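Long-range contacts in stromal cell-derived factor 2-like protein (Arabidopsis thaliana, PDB 3MAL), which takes part in endoplasmic reticulum protein quality control and the unfolded protein response, in a complex with ERDJ3B and BIP1 needed for accumulation of the immune receptor kinase EFR: residues A[63-68]-A[89-94]; A[67-72]-A[83-88]; A[94-99]-A[123-128]; A[98-103]-A[111-116]; A[153-158]-A[170-175]. All blocks are in the same frame, centred on the assembly; numbering follows the deposited sequence. Where two conformers were deposited one is given.

Contact 1: residues A[63-68]-A[89-94]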
# COMPACT_ATOMS: atom_id res chain seq x y z
N TYR A 63 2.63 5.86 -7.71
CA TYR A 63 1.22 5.61 -8.03
C TYR A 63 0.84 4.14 -7.93
O TYR A 63 1.61 3.25 -8.34
CB TYR A 63 0.86 6.16 -9.40
CG TYR A 63 0.46 7.61 -9.36
CD1 TYR A 63 1.28 8.60 -9.94
CD2 TYR A 63 -0.71 8.00 -8.72
CE1 TYR A 63 0.89 9.96 -9.88
CE2 TYR A 63 -1.09 9.34 -8.66
CZ TYR A 63 -0.28 10.30 -9.22
OH TYR A 63 -0.69 11.60 -9.13
N TRP A 64 -0.35 3.92 -7.37
CA TRP A 64 -0.95 2.60 -7.13
C TRP A 64 -2.39 2.62 -7.66
O TRP A 64 -3.10 3.62 -7.48
CB TRP A 64 -0.94 2.27 -5.62
CG TRP A 64 0.44 2.29 -5.03
CD1 TRP A 64 1.13 3.40 -4.57
CD2 TRP A 64 1.32 1.17 -4.88
NE1 TRP A 64 2.38 3.02 -4.14
CE2 TRP A 64 2.53 1.66 -4.32
CE3 TRP A 64 1.20 -0.21 -5.15
CZ2 TRP A 64 3.60 0.82 -4.01
CZ3 TRP A 64 2.29 -1.05 -4.85
CH2 TRP A 64 3.48 -0.53 -4.29
N ILE A 65 -2.83 1.53 -8.29
CA ILE A 65 -4.24 1.37 -8.69
C ILE A 65 -5.04 0.58 -7.64
O ILE A 65 -4.65 -0.53 -7.25
CB ILE A 65 -4.39 0.74 -10.09
CG1 ILE A 65 -3.60 1.55 -11.13
CG2 ILE A 65 -5.86 0.69 -10.51
CD1 ILE A 65 -4.09 3.00 -11.19
N VAL A 66 -6.15 1.15 -7.14
CA VAL A 66 -6.99 0.45 -6.16
C VAL A 66 -7.86 -0.58 -6.90
O VAL A 66 -8.61 -0.23 -7.82
CB VAL A 66 -7.94 1.41 -5.41
CG1 VAL A 66 -8.70 0.69 -4.30
CG2 VAL A 66 -7.18 2.62 -4.89
N LYS A 67 -7.73 -1.85 -6.50
CA LYS A 67 -8.50 -2.92 -7.15
C LYS A 67 -9.23 -3.85 -6.15
O LYS A 67 -8.78 -4.01 -5.00
CB LYS A 67 -7.59 -3.73 -8.09
CG LYS A 67 -7.19 -2.98 -9.36
CD LYS A 67 -6.41 -3.87 -10.36
CE LYS A 67 -5.97 -3.02 -11.54
NZ LYS A 67 -5.45 -3.79 -12.73
N PRO A 68 -10.35 -4.45 -6.59
CA PRO A 68 -11.02 -5.47 -5.79
C PRO A 68 -10.28 -6.81 -5.86
O PRO A 68 -9.31 -6.96 -6.62
CB PRO A 68 -12.41 -5.57 -6.44
CG PRO A 68 -12.16 -5.31 -7.86
CD PRO A 68 -11.04 -4.25 -7.88
N GLN A 89 -2.17 -2.14 -6.94
CA GLN A 89 -1.25 -2.57 -7.98
C GLN A 89 -0.39 -1.38 -8.37
O GLN A 89 -0.90 -0.33 -8.70
CB GLN A 89 -2.01 -3.10 -9.20
CG GLN A 89 -1.08 -3.73 -10.24
CD GLN A 89 -1.83 -4.28 -11.45
OE1 GLN A 89 -2.88 -3.75 -11.85
NE2 GLN A 89 -1.28 -5.33 -12.06
N HIS A 90 0.93 -1.57 -8.34
CA HIS A 90 1.90 -0.54 -8.70
C HIS A 90 1.76 -0.24 -10.18
O HIS A 90 1.84 -1.14 -11.02
CB HIS A 90 3.32 -1.06 -8.39
CG HIS A 90 4.38 0.00 -8.43
ND1 HIS A 90 5.47 -0.07 -9.28
CD2 HIS A 90 4.54 1.14 -7.71
CE1 HIS A 90 6.25 0.98 -9.09
NE2 HIS A 90 5.70 1.74 -8.15
N MET A 91 1.54 1.03 -10.52
CA MET A 91 1.25 1.39 -11.90
C MET A 91 2.41 1.11 -12.83
O MET A 91 2.22 0.63 -13.95
CB MET A 91 0.85 2.86 -12.02
CG MET A 91 -0.61 3.16 -11.73
SD MET A 91 -1.02 4.87 -12.23
CE MET A 91 -1.17 4.73 -13.99
N LYS A 92 3.61 1.43 -12.38
CA LYS A 92 4.79 1.37 -13.23
C LYS A 92 5.27 -0.05 -13.51
O LYS A 92 5.71 -0.32 -14.62
CB LYS A 92 5.94 2.22 -12.64
CG LYS A 92 5.71 3.74 -12.77
CD LYS A 92 6.03 4.23 -14.16
CE LYS A 92 7.51 4.12 -14.45
NZ LYS A 92 8.29 4.85 -13.46
N THR A 93 5.18 -0.94 -12.52
CA THR A 93 5.67 -2.32 -12.67
C THR A 93 4.58 -3.38 -12.77
O THR A 93 4.87 -4.53 -13.11
CB THR A 93 6.65 -2.76 -11.53
OG1 THR A 93 5.94 -2.80 -10.29
CG2 THR A 93 7.85 -1.82 -11.41
N ARG A 94 3.33 -3.03 -12.46
CA ARG A 94 2.23 -3.98 -12.50
C ARG A 94 2.25 -5.05 -11.39
O ARG A 94 1.43 -5.98 -11.40
CB ARG A 94 2.15 -4.65 -13.89
CG ARG A 94 1.68 -3.71 -14.94
CD ARG A 94 0.18 -3.96 -15.02
NE ARG A 94 -0.56 -2.73 -14.90
CZ ARG A 94 -1.87 -2.66 -14.80
NH1 ARG A 94 -2.63 -3.76 -14.78
NH2 ARG A 94 -2.42 -1.47 -14.71
O HOH W 1 3.79 3.30 -10.11

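Contact 2: residues A[67-72]-A[83-88]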
# COMPACT_ATOMS: atom_id res chain seq x y z
N LYS A 67 -7.73 -1.85 -6.50
CA LYS A 67 -8.50 -2.92 -7.15
C LYS A 67 -9.23 -3.85 -6.15
O LYS A 67 -8.78 -4.01 -5.00
CB LYS A 67 -7.59 -3.73 -8.09
CG LYS A 67 -7.19 -2.98 -9.36
CD LYS A 67 -6.41 -3.87 -10.36
CE LYS A 67 -5.97 -3.02 -11.54
NZ LYS A 67 -5.45 -3.79 -12.73
N PRO A 68 -10.35 -4.45 -6.59
CA PRO A 68 -11.02 -5.47 -5.79
C PRO A 68 -10.28 -6.81 -5.86
O PRO A 68 -9.31 -6.96 -6.62
CB PRO A 68 -12.41 -5.57 -6.44
CG PRO A 68 -12.16 -5.31 -7.86
CD PRO A 68 -11.04 -4.25 -7.88
N VAL A 69 -10.70 -7.78 -5.07
CA VAL A 69 -10.22 -9.15 -5.25
C VAL A 69 -11.04 -9.79 -6.41
O VAL A 69 -12.24 -9.55 -6.54
CB VAL A 69 -10.23 -9.99 -3.93
CG1 VAL A 69 -9.82 -9.13 -2.73
CG2 VAL A 69 -11.56 -10.63 -3.67
N PRO A 70 -10.37 -10.60 -7.25
CA PRO A 70 -10.93 -11.05 -8.54
C PRO A 70 -12.30 -11.79 -8.50
O PRO A 70 -13.01 -11.81 -9.51
CB PRO A 70 -9.82 -11.96 -9.11
CG PRO A 70 -8.93 -12.30 -7.93
CD PRO A 70 -9.00 -11.12 -7.03
N GLY A 71 -12.68 -12.37 -7.37
CA GLY A 71 -13.95 -13.13 -7.36
C GLY A 71 -15.26 -12.33 -7.44
O GLY A 71 -16.29 -12.88 -7.82
N THR A 72 -15.19 -11.02 -7.17
CA THR A 72 -16.27 -10.29 -6.48
C THR A 72 -17.18 -9.37 -7.30
O THR A 72 -16.92 -9.10 -8.48
CB THR A 72 -15.64 -9.42 -5.38
OG1 THR A 72 -14.65 -8.58 -5.98
CG2 THR A 72 -14.95 -10.29 -4.34
N GLY A 83 -13.59 -1.65 5.66
CA GLY A 83 -13.69 -3.09 5.82
C GLY A 83 -13.50 -3.90 4.55
O GLY A 83 -13.37 -5.10 4.63
N ALA A 84 -13.50 -3.25 3.38
CA ALA A 84 -13.26 -3.93 2.10
C ALA A 84 -11.87 -4.59 2.07
O ALA A 84 -10.92 -4.06 2.64
CB ALA A 84 -13.37 -2.96 0.90
N THR A 85 -11.80 -5.74 1.41
CA THR A 85 -10.53 -6.34 1.05
C THR A 85 -10.14 -5.79 -0.31
O THR A 85 -10.89 -5.93 -1.28
CB THR A 85 -10.64 -7.87 0.97
OG1 THR A 85 -11.24 -8.35 2.18
CG2 THR A 85 -9.26 -8.51 0.79
N ILE A 86 -8.97 -5.15 -0.38
CA ILE A 86 -8.50 -4.50 -1.60
C ILE A 86 -7.10 -4.99 -1.99
O ILE A 86 -6.40 -5.67 -1.20
CB ILE A 86 -8.48 -2.92 -1.51
CG1 ILE A 86 -7.35 -2.43 -0.58
CG2 ILE A 86 -9.86 -2.35 -1.10
CD1 ILE A 86 -7.15 -0.90 -0.57
N ARG A 87 -6.72 -4.65 -3.22
CA ARG A 87 -5.37 -4.86 -3.74
C ARG A 87 -4.87 -3.48 -4.21
O ARG A 87 -5.68 -2.63 -4.64
CB ARG A 87 -5.37 -5.88 -4.89
CG ARG A 87 -5.79 -7.31 -4.46
CD ARG A 87 -5.67 -8.35 -5.60
NE ARG A 87 -6.59 -8.07 -6.68
CZ ARG A 87 -6.51 -8.58 -7.91
NH1 ARG A 87 -5.55 -9.43 -8.24
NH2 ARG A 87 -7.39 -8.19 -8.81
N LEU A 88 -3.56 -3.25 -4.12
CA LEU A 88 -2.96 -2.04 -4.65
C LEU A 88 -1.93 -2.47 -5.67
O LEU A 88 -0.96 -3.12 -5.33
CB LEU A 88 -2.31 -1.19 -3.53
CG LEU A 88 -3.29 -0.53 -2.56
CD1 LEU A 88 -2.50 0.09 -1.39
CD2 LEU A 88 -4.12 0.55 -3.29
O HOH W 2 -12.79 -7.29 -3.30

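Contact 3: residues A[94-99]-A[123-128]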
# COMPACT_ATOMS: atom_id res chain seq x y z
N ARG A 94 3.33 -3.03 -12.46
CA ARG A 94 2.23 -3.98 -12.50
C ARG A 94 2.25 -5.05 -11.39
O ARG A 94 1.43 -5.98 -11.40
CB ARG A 94 2.15 -4.65 -13.89
CG ARG A 94 1.68 -3.71 -14.94
CD ARG A 94 0.18 -3.96 -15.02
NE ARG A 94 -0.56 -2.73 -14.90
CZ ARG A 94 -1.87 -2.66 -14.80
NH1 ARG A 94 -2.63 -3.76 -14.78
NH2 ARG A 94 -2.42 -1.47 -14.71
N LYS A 95 3.17 -4.93 -10.43
CA LYS A 95 3.23 -5.88 -9.30
C LYS A 95 2.29 -5.45 -8.17
O LYS A 95 1.90 -4.28 -8.09
CB LYS A 95 4.68 -6.09 -8.80
CG LYS A 95 5.68 -6.58 -9.88
CD LYS A 95 6.82 -7.39 -9.21
CE LYS A 95 7.79 -8.07 -10.20
NZ LYS A 95 7.10 -8.64 -11.39
N TRP A 96 1.90 -6.40 -7.31
CA TRP A 96 0.87 -6.18 -6.27
C TRP A 96 1.52 -5.92 -4.93
O TRP A 96 2.46 -6.62 -4.56
CB TRP A 96 -0.03 -7.43 -6.15
CG TRP A 96 -0.63 -7.81 -7.45
CD1 TRP A 96 -0.14 -8.70 -8.37
CD2 TRP A 96 -1.82 -7.26 -8.01
NE1 TRP A 96 -0.97 -8.74 -9.48
CE2 TRP A 96 -2.00 -7.86 -9.28
CE3 TRP A 96 -2.75 -6.32 -7.56
CZ2 TRP A 96 -3.09 -7.54 -10.10
CZ3 TRP A 96 -3.84 -6.03 -8.36
CH2 TRP A 96 -3.99 -6.62 -9.62
N LEU A 97 1.04 -4.91 -4.19
CA LEU A 97 1.46 -4.72 -2.79
C LEU A 97 1.22 -6.03 -2.00
O LEU A 97 0.12 -6.58 -2.01
CB LEU A 97 0.67 -3.57 -2.14
CG LEU A 97 1.21 -3.16 -0.76
CD1 LEU A 97 2.65 -2.61 -0.89
CD2 LEU A 97 0.26 -2.18 -0.02
N HIS A 98 2.25 -6.52 -1.32
CA HIS A 98 2.28 -7.93 -0.85
C HIS A 98 2.95 -8.03 0.52
O HIS A 98 3.85 -7.25 0.85
CB HIS A 98 3.09 -8.77 -1.87
CG HIS A 98 2.99 -10.27 -1.70
ND1 HIS A 98 1.97 -11.02 -2.24
CD2 HIS A 98 3.86 -11.16 -1.15
CE1 HIS A 98 2.19 -12.31 -1.99
NE2 HIS A 98 3.33 -12.41 -1.33
N SER A 99 2.53 -8.99 1.30
CA SER A 99 3.21 -9.37 2.56
C SER A 99 3.19 -10.90 2.81
O SER A 99 2.65 -11.62 2.04
CB SER A 99 2.93 -8.52 3.82
OG SER A 99 3.82 -8.67 4.90
N THR A 123 -3.62 -14.51 -2.42
CA THR A 123 -4.19 -13.87 -1.20
C THR A 123 -3.19 -13.00 -0.40
O THR A 123 -3.59 -12.15 0.41
CB THR A 123 -4.88 -14.89 -0.24
OG1 THR A 123 -3.90 -15.76 0.32
CG2 THR A 123 -5.96 -15.71 -0.96
N GLY A 124 -1.90 -13.21 -0.62
CA GLY A 124 -0.89 -12.40 0.05
C GLY A 124 -0.90 -10.96 -0.46
O GLY A 124 -0.25 -10.09 0.12
N ASP A 125 -1.65 -10.73 -1.55
CA ASP A 125 -1.87 -9.39 -2.10
C ASP A 125 -3.09 -8.68 -1.47
O ASP A 125 -3.44 -7.57 -1.87
CB ASP A 125 -2.09 -9.48 -3.62
CG ASP A 125 -0.89 -10.06 -4.36
OD1 ASP A 125 0.27 -9.96 -3.89
OD2 ASP A 125 -1.11 -10.62 -5.44
N HIS A 126 -3.73 -9.32 -0.48
CA HIS A 126 -4.99 -8.81 0.08
C HIS A 126 -4.79 -7.98 1.35
O HIS A 126 -4.10 -8.42 2.29
CB HIS A 126 -5.98 -9.98 0.29
CG HIS A 126 -6.33 -10.71 -0.97
ND1 HIS A 126 -7.26 -11.73 -1.01
CD2 HIS A 126 -5.87 -10.56 -2.24
CE1 HIS A 126 -7.35 -12.19 -2.26
NE2 HIS A 126 -6.53 -11.48 -3.02
N TRP A 127 -5.40 -6.79 1.38
CA TRP A 127 -5.31 -5.85 2.50
C TRP A 127 -6.70 -5.39 2.88
O TRP A 127 -7.54 -5.10 1.99
CB TRP A 127 -4.46 -4.63 2.12
CG TRP A 127 -3.05 -4.99 1.68
CD1 TRP A 127 -2.67 -5.42 0.45
CD2 TRP A 127 -1.85 -4.94 2.48
NE1 TRP A 127 -1.31 -5.66 0.42
CE2 TRP A 127 -0.78 -5.37 1.65
CE3 TRP A 127 -1.57 -4.58 3.80
CZ2 TRP A 127 0.54 -5.46 2.11
CZ3 TRP A 127 -0.25 -4.66 4.27
CH2 TRP A 127 0.79 -5.09 3.41
N LYS A 128 -6.97 -5.30 4.18
CA LYS A 128 -8.26 -4.78 4.63
C LYS A 128 -8.13 -3.28 4.86
O LYS A 128 -7.22 -2.84 5.58
CB LYS A 128 -8.68 -5.53 5.89
CG LYS A 128 -9.90 -5.01 6.66
CD LYS A 128 -9.81 -5.68 8.05
CE LYS A 128 -10.96 -5.34 8.96
NZ LYS A 128 -10.86 -6.10 10.26
O HOH W 3 -2.11 -5.72 -3.47

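Contact 4: residues A[98-103]-A[111-116]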
# COMPACT_ATOMS: atom_id res chain seq x y z
N HIS A 98 2.25 -6.52 -1.32
CA HIS A 98 2.28 -7.93 -0.85
C HIS A 98 2.95 -8.03 0.52
O HIS A 98 3.85 -7.25 0.85
CB HIS A 98 3.09 -8.77 -1.87
CG HIS A 98 2.99 -10.27 -1.70
ND1 HIS A 98 1.97 -11.02 -2.24
CD2 HIS A 98 3.86 -11.16 -1.15
CE1 HIS A 98 2.19 -12.31 -1.99
NE2 HIS A 98 3.33 -12.41 -1.33
N SER A 99 2.53 -8.99 1.30
CA SER A 99 3.21 -9.37 2.56
C SER A 99 3.19 -10.90 2.81
O SER A 99 2.65 -11.62 2.04
CB SER A 99 2.93 -8.52 3.82
OG SER A 99 3.82 -8.67 4.90
N HIS A 100 3.89 -11.32 3.86
CA HIS A 100 4.23 -12.67 4.15
C HIS A 100 5.22 -12.73 5.34
O HIS A 100 5.58 -11.75 5.90
CB HIS A 100 4.78 -13.35 2.91
CG HIS A 100 5.80 -12.57 2.14
ND1 HIS A 100 6.44 -11.45 2.60
CD2 HIS A 100 6.28 -12.78 0.89
CE1 HIS A 100 7.30 -11.02 1.70
NE2 HIS A 100 7.22 -11.81 0.65
N LEU A 101 5.56 -13.93 5.74
CA LEU A 101 6.36 -14.09 6.92
C LEU A 101 7.85 -14.10 6.63
O LEU A 101 8.51 -15.08 6.88
CB LEU A 101 5.96 -15.33 7.73
CG LEU A 101 4.52 -15.51 8.18
CD1 LEU A 101 4.16 -16.88 8.72
CD2 LEU A 101 4.08 -14.50 9.11
N HIS A 102 8.34 -13.04 6.05
CA HIS A 102 9.78 -12.85 5.87
C HIS A 102 10.14 -11.62 6.68
O HIS A 102 9.27 -10.75 6.89
CB HIS A 102 10.12 -12.62 4.39
CG HIS A 102 10.19 -13.88 3.60
ND1 HIS A 102 9.18 -14.30 2.75
CD2 HIS A 102 11.16 -14.82 3.52
CE1 HIS A 102 9.53 -15.44 2.19
NE2 HIS A 102 10.73 -15.77 2.63
N ALA A 103 11.38 -11.54 7.15
CA ALA A 103 11.89 -10.35 7.85
C ALA A 103 12.21 -9.17 6.92
O ALA A 103 12.91 -9.33 5.91
CB ALA A 103 13.13 -10.73 8.71
N GLU A 111 8.17 -8.35 6.17
CA GLU A 111 8.50 -7.77 4.87
C GLU A 111 7.26 -7.37 4.06
O GLU A 111 6.29 -8.15 3.90
CB GLU A 111 9.32 -8.74 4.05
CG GLU A 111 10.03 -8.10 2.86
CD GLU A 111 10.50 -9.16 1.89
OE1 GLU A 111 9.69 -9.61 1.05
OE2 GLU A 111 11.67 -9.55 2.01
N VAL A 112 7.33 -6.15 3.53
CA VAL A 112 6.36 -5.69 2.55
C VAL A 112 7.01 -5.59 1.18
O VAL A 112 8.00 -4.84 1.01
CB VAL A 112 5.71 -4.34 3.00
CG1 VAL A 112 4.76 -3.82 1.93
CG2 VAL A 112 4.92 -4.55 4.27
N SER A 113 6.48 -6.34 0.21
CA SER A 113 7.06 -6.41 -1.13
C SER A 113 6.06 -6.11 -2.24
O SER A 113 4.87 -5.84 -1.99
CB SER A 113 7.68 -7.81 -1.37
OG SER A 113 6.67 -8.82 -1.47
N CYS A 114 6.57 -6.13 -3.47
CA CYS A 114 5.73 -6.13 -4.66
C CYS A 114 5.85 -7.50 -5.34
O CYS A 114 6.96 -7.96 -5.64
CB CYS A 114 6.12 -4.98 -5.62
SG CYS A 114 4.96 -3.57 -5.51
N PHE A 115 4.70 -8.14 -5.59
CA PHE A 115 4.64 -9.54 -6.00
C PHE A 115 3.91 -9.72 -7.33
O PHE A 115 2.96 -9.00 -7.64
CB PHE A 115 3.93 -10.36 -4.91
CG PHE A 115 3.57 -11.77 -5.30
CD1 PHE A 115 2.31 -12.07 -5.84
CD2 PHE A 115 4.47 -12.82 -5.08
CE1 PHE A 115 1.98 -13.37 -6.20
CE2 PHE A 115 4.13 -14.13 -5.41
CZ PHE A 115 2.89 -14.41 -5.96
N GLY A 116 4.33 -10.73 -8.08
CA GLY A 116 3.55 -11.18 -9.23
C GLY A 116 3.46 -10.19 -10.37
O GLY A 116 4.38 -9.42 -10.63
O HOH W 4 13.54 -8.27 3.45

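Contact 5: residues A[153-158]-A[170-175]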
# COMPACT_ATOMS: atom_id res chain seq x y z
N GLY A 153 -0.61 -8.05 9.69
CA GLY A 153 0.28 -6.89 9.79
C GLY A 153 -0.34 -5.59 9.27
O GLY A 153 -0.95 -5.58 8.20
N TYR A 154 -0.22 -4.49 10.02
CA TYR A 154 -0.61 -3.17 9.50
C TYR A 154 0.55 -2.65 8.68
O TYR A 154 1.70 -2.73 9.12
CB TYR A 154 -0.92 -2.18 10.64
CG TYR A 154 -2.08 -2.62 11.47
CD1 TYR A 154 -3.39 -2.50 10.99
CD2 TYR A 154 -1.88 -3.22 12.72
CE1 TYR A 154 -4.47 -2.91 11.74
CE2 TYR A 154 -2.97 -3.64 13.49
CZ TYR A 154 -4.27 -3.48 12.98
OH TYR A 154 -5.38 -3.89 13.69
N LEU A 155 0.24 -2.15 7.48
CA LEU A 155 1.22 -1.44 6.67
C LEU A 155 1.83 -0.31 7.52
O LEU A 155 1.10 0.53 8.08
CB LEU A 155 0.54 -0.85 5.41
CG LEU A 155 1.48 -0.15 4.43
CD1 LEU A 155 2.36 -1.20 3.72
CD2 LEU A 155 0.66 0.66 3.42
N HIS A 156 3.15 -0.25 7.57
CA HIS A 156 3.85 0.55 8.56
C HIS A 156 5.06 1.21 7.92
O HIS A 156 5.69 0.63 7.05
CB HIS A 156 4.34 -0.39 9.68
CG HIS A 156 4.73 0.31 10.94
ND1 HIS A 156 6.02 0.73 11.18
CD2 HIS A 156 4.01 0.64 12.03
CE1 HIS A 156 6.08 1.31 12.37
NE2 HIS A 156 4.88 1.25 12.91
N SER A 157 5.36 2.45 8.33
CA SER A 157 6.66 3.04 8.06
C SER A 157 7.17 3.82 9.27
O SER A 157 6.52 3.88 10.33
CB SER A 157 6.64 3.91 6.79
OG SER A 157 7.95 4.03 6.24
N HIS A 158 8.36 4.41 9.11
CA HIS A 158 9.07 5.10 10.20
C HIS A 158 10.35 5.73 9.66
O HIS A 158 10.77 5.45 8.55
CB HIS A 158 9.44 4.16 11.37
CG HIS A 158 9.83 2.76 10.97
ND1 HIS A 158 9.68 1.69 11.82
CD2 HIS A 158 10.34 2.26 9.82
CE1 HIS A 158 10.09 0.58 11.21
NE2 HIS A 158 10.50 0.91 10.00
N GLN A 170 12.63 5.35 3.15
CA GLN A 170 12.33 4.68 4.43
C GLN A 170 11.95 3.22 4.21
O GLN A 170 11.36 2.86 3.17
CB GLN A 170 11.17 5.38 5.17
CG GLN A 170 11.50 6.77 5.61
CD GLN A 170 10.33 7.53 6.22
OE1 GLN A 170 9.16 7.10 6.18
NE2 GLN A 170 10.63 8.68 6.79
N GLU A 171 12.28 2.39 5.20
CA GLU A 171 11.73 1.04 5.28
C GLU A 171 10.21 1.09 5.36
O GLU A 171 9.63 1.90 6.09
CB GLU A 171 12.25 0.29 6.51
CG GLU A 171 12.04 -1.23 6.43
CD GLU A 171 12.17 -1.92 7.78
OE1 GLU A 171 11.66 -1.36 8.76
OE2 GLU A 171 12.77 -3.00 7.85
N VAL A 172 9.57 0.19 4.60
CA VAL A 172 8.15 -0.08 4.79
C VAL A 172 8.05 -1.53 5.27
O VAL A 172 8.78 -2.40 4.78
CB VAL A 172 7.36 0.17 3.48
CG1 VAL A 172 5.88 -0.30 3.60
CG2 VAL A 172 7.44 1.65 3.12
N CYS A 173 7.21 -1.77 6.27
CA CYS A 173 7.09 -3.12 6.84
C CYS A 173 5.68 -3.30 7.40
O CYS A 173 4.84 -2.41 7.27
CB CYS A 173 8.15 -3.34 7.91
SG CYS A 173 8.01 -2.24 9.33
N GLY A 174 5.42 -4.47 8.00
CA GLY A 174 4.15 -4.76 8.66
C GLY A 174 4.42 -5.03 10.14
O GLY A 174 5.40 -5.72 10.47
N ILE A 175 3.61 -4.43 11.02
CA ILE A 175 3.68 -4.72 12.48
C ILE A 175 2.31 -5.05 13.01
O ILE A 175 1.28 -4.77 12.37
CB ILE A 175 4.32 -3.59 13.35
CG1 ILE A 175 3.32 -2.45 13.59
CG2 ILE A 175 5.69 -3.13 12.76
CD1 ILE A 175 3.74 -1.46 14.63

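Contact 1: residues A[63-68]-A[89-94]
The six-membered ring of Trp64 takes the edge of the His90 imidazole on one face, an edge-to-face pair with planes 58° apart; His90 CB adds an off-centre CH-pi contact. The imidazole in turn carries water 1 and Lys92 N over one face and Thr93 CB at its edge. Its ND1 donates to Thr93 OG1, and NE2 is bonded to Asn61 O, which fixes the ring's rotation. Strands 64-67 and 85-90, antiparallel neighbours in the beta-trefoil barrel, are joined by the hydrogen-bonded pair Ile65-Gln89, and Met91 N donates to Tyr63 O. On the face that carries Ile65, Met91 from the following turn packs against it; Met91 SD touches Tyr63 CB at 3.6 Å and stands obliquely to the Tyr63 ring, a Met-aromatic contact. The neutral amide of Gln89 suits its place: OE1 accepts from Lys67 NZ at 2.7 Å, while NE2 donates to Arg94 O and bonds Asp118. Asp118 also forms a salt bridge with Arg94, probably easing repulsion between Lys67 NZ and Arg94 NH1, 3.5 Å apart.

Contact 2: residues A[67-72]-A[83-88]
Pro70 CD stands over one face of the Arg87 guanidinium, above the centre of the group and 3.7 Å from Arg87 CZ. The contact belongs to the connection between barrel strands 64-67 and 85-90 of the beta-trefoil, at the point where the chain leaves the antiparallel ladder for a type I turn from Val69 to Thr72. A proline suits this place: its CD methylene gives the cation an apolar cover, and its phi fits the turn. The same guanidinium grips Pro68 O side-on with two nitrogens, NE at 2.9 Å and NH2 at 3.2 Å, the second donor lying nearly along the C=O axis. The bend of the arginine chain, chi3 -65°, swings NE toward the oxygen. Arg87 NH1 is bonded to Ser121 OG, and Trp96 makes a cation-pi contact with the group, so the cation is held from several directions. In the ladder itself, Lys67 and Arg87 form a hydrogen-bonded antiparallel pair through both their amides. Farther on, the branched side chains of Val69 and Thr85 touch, CG1 to CG2 at 3.6 Å. Water 2 bridges the separating backbones, accepting from Val69 N and donating to Thr85 O.

Contact 3: residues A[94-99]-A[123-128]
In the second MIR repeat of the beta-trefoil, a 3-10 turn at residues 123-125 leads into barrel strand 127-131 and packs against strand 96-100. Trp127 carries much of the contact. Its NE1 donates almost straight to Leu97 O, 3.0 Å and 176°, with the oxygen in the indole plane although the donor stands well above the carbonyl plane. Leu97 CD2 covers the five-membered ring in a CH-pi contact, a leucine branch suiting this buried aromatic face. Asp125 pairs with His98: ND1 donates to OD1 at 2.6 Å, approaching from above the carboxylate plane, 36° out of it, while OD1 lies near the plane of the imidazole. Asp125 CG also sits against Trp96 CB at 3.3 Å. The second carboxylate oxygen, OD2, is held by Ser121 OG and Asp122 N; with three donors on its two oxygens, the buried acid is probably ionised. Glycine fits at 124 because a CB there would collide with His98 CE1. The carbonyl of this residue, Gly124 O, accepts from Ser99 N at 3.2 Å.

Contact 4: residues A[98-103]-A[111-116]
The imidazole of His98 lies in an offset stack on the Phe115 ring, planes 14° apart and centroids 4.3 Å apart, and Phe115 CB also presses over its face, 3.3 Å from His98 CG. A chi1 of 169° places Phe115 CG anti to the backbone N, beside the His98 ring. This pairing sits on the beta hairpin of strands 96-100 and 110-115 in the second MIR repeat of the trefoil. A flat aromatic suits the place: Phe115 lies on a face of the imidazole, whereas ND1 bonds Asp125 OD1 at the edge. The strands are joined at the hydrogen-bonded pair His98-Ser113, where Ser113 N donates to His98 O and the reverse bond is weak. Ser99 OG donates to Glu111 O, satisfying that carbonyl, and after the inverse gamma turn centred on Leu101, Glu111 N donates to His102 O at 2.7 Å. The Glu111 carboxylate is held by Ser46 OG at OE1, and water 4 donates to OE2 at 2.7 Å and to Ala103 O at 2.8 Å.

Contact 5: residues A[153-158]-A[170-175]
Backbone hydrogen bonds set the register of this beta hairpin, strands 154-161 and 170-175 of the third MIR repeat in the trefoil. Tyr154 with Ile175 and His156 with Cys173 are hydrogen-bonded antiparallel pairs, the bond from His156 N to Cys173 O being weak. Gly174 CA comes within 3.2 Å of Tyr154 O, a CA-H...O contact.

Apolar contacts lie on both faces of the sheet. Ile175 covers the His156 imidazole, its CG2 over one face in a CH-pi contact and its CD1 3.4 Å from His156 CD2; a branched chain suits this, its two branches reaching different atoms of the ring. His156 ND1 is buried here with no polar partner in the model. Cys173 SG approaches both the His156 and His158 rings obliquely. On the other face, Leu155 CD1 meets Val172 CG1 at 3.6 Å.

Polar side chains gather toward the 158 and 170 ends. Ser157 OG donates to Glu171 O at 2.7 Å. The carboxylate of Glu171, extended beyond CG, is also held by Ser104, Ile106 and Ser107, which fixes the group that His158 meets. His158 NE2 donates to Glu171 OE1 at 2.8 Å, with the oxygen close to the imidazole plane and the two flat groups 22° apart.

Contacts 3 and 5 are buried, contacts 1 and 4 partly so, and contact 2 is a surface contact about 20 Å from contact 5, centre to centre. Contacts 1 and 2 follow the same pair of barrel strands, 64-67 and 85-90, in succession and share Lys67 and Pro68; each has a cation bonded to a neutral oxygen, an amide in contact 1 and a backbone carbonyl in contact 2. Contacts 3 and 4 share His98 and Ser99 on strand 96-100, which meets the 3-10 turn and start of strand 127-131 in one and its hairpin partner in the other. Contacts 4 and 5 are corresponding hairpins of the second and third MIR repeats, and Val112 of contact 4 packs against Leu155 and Cys173 of contact 5.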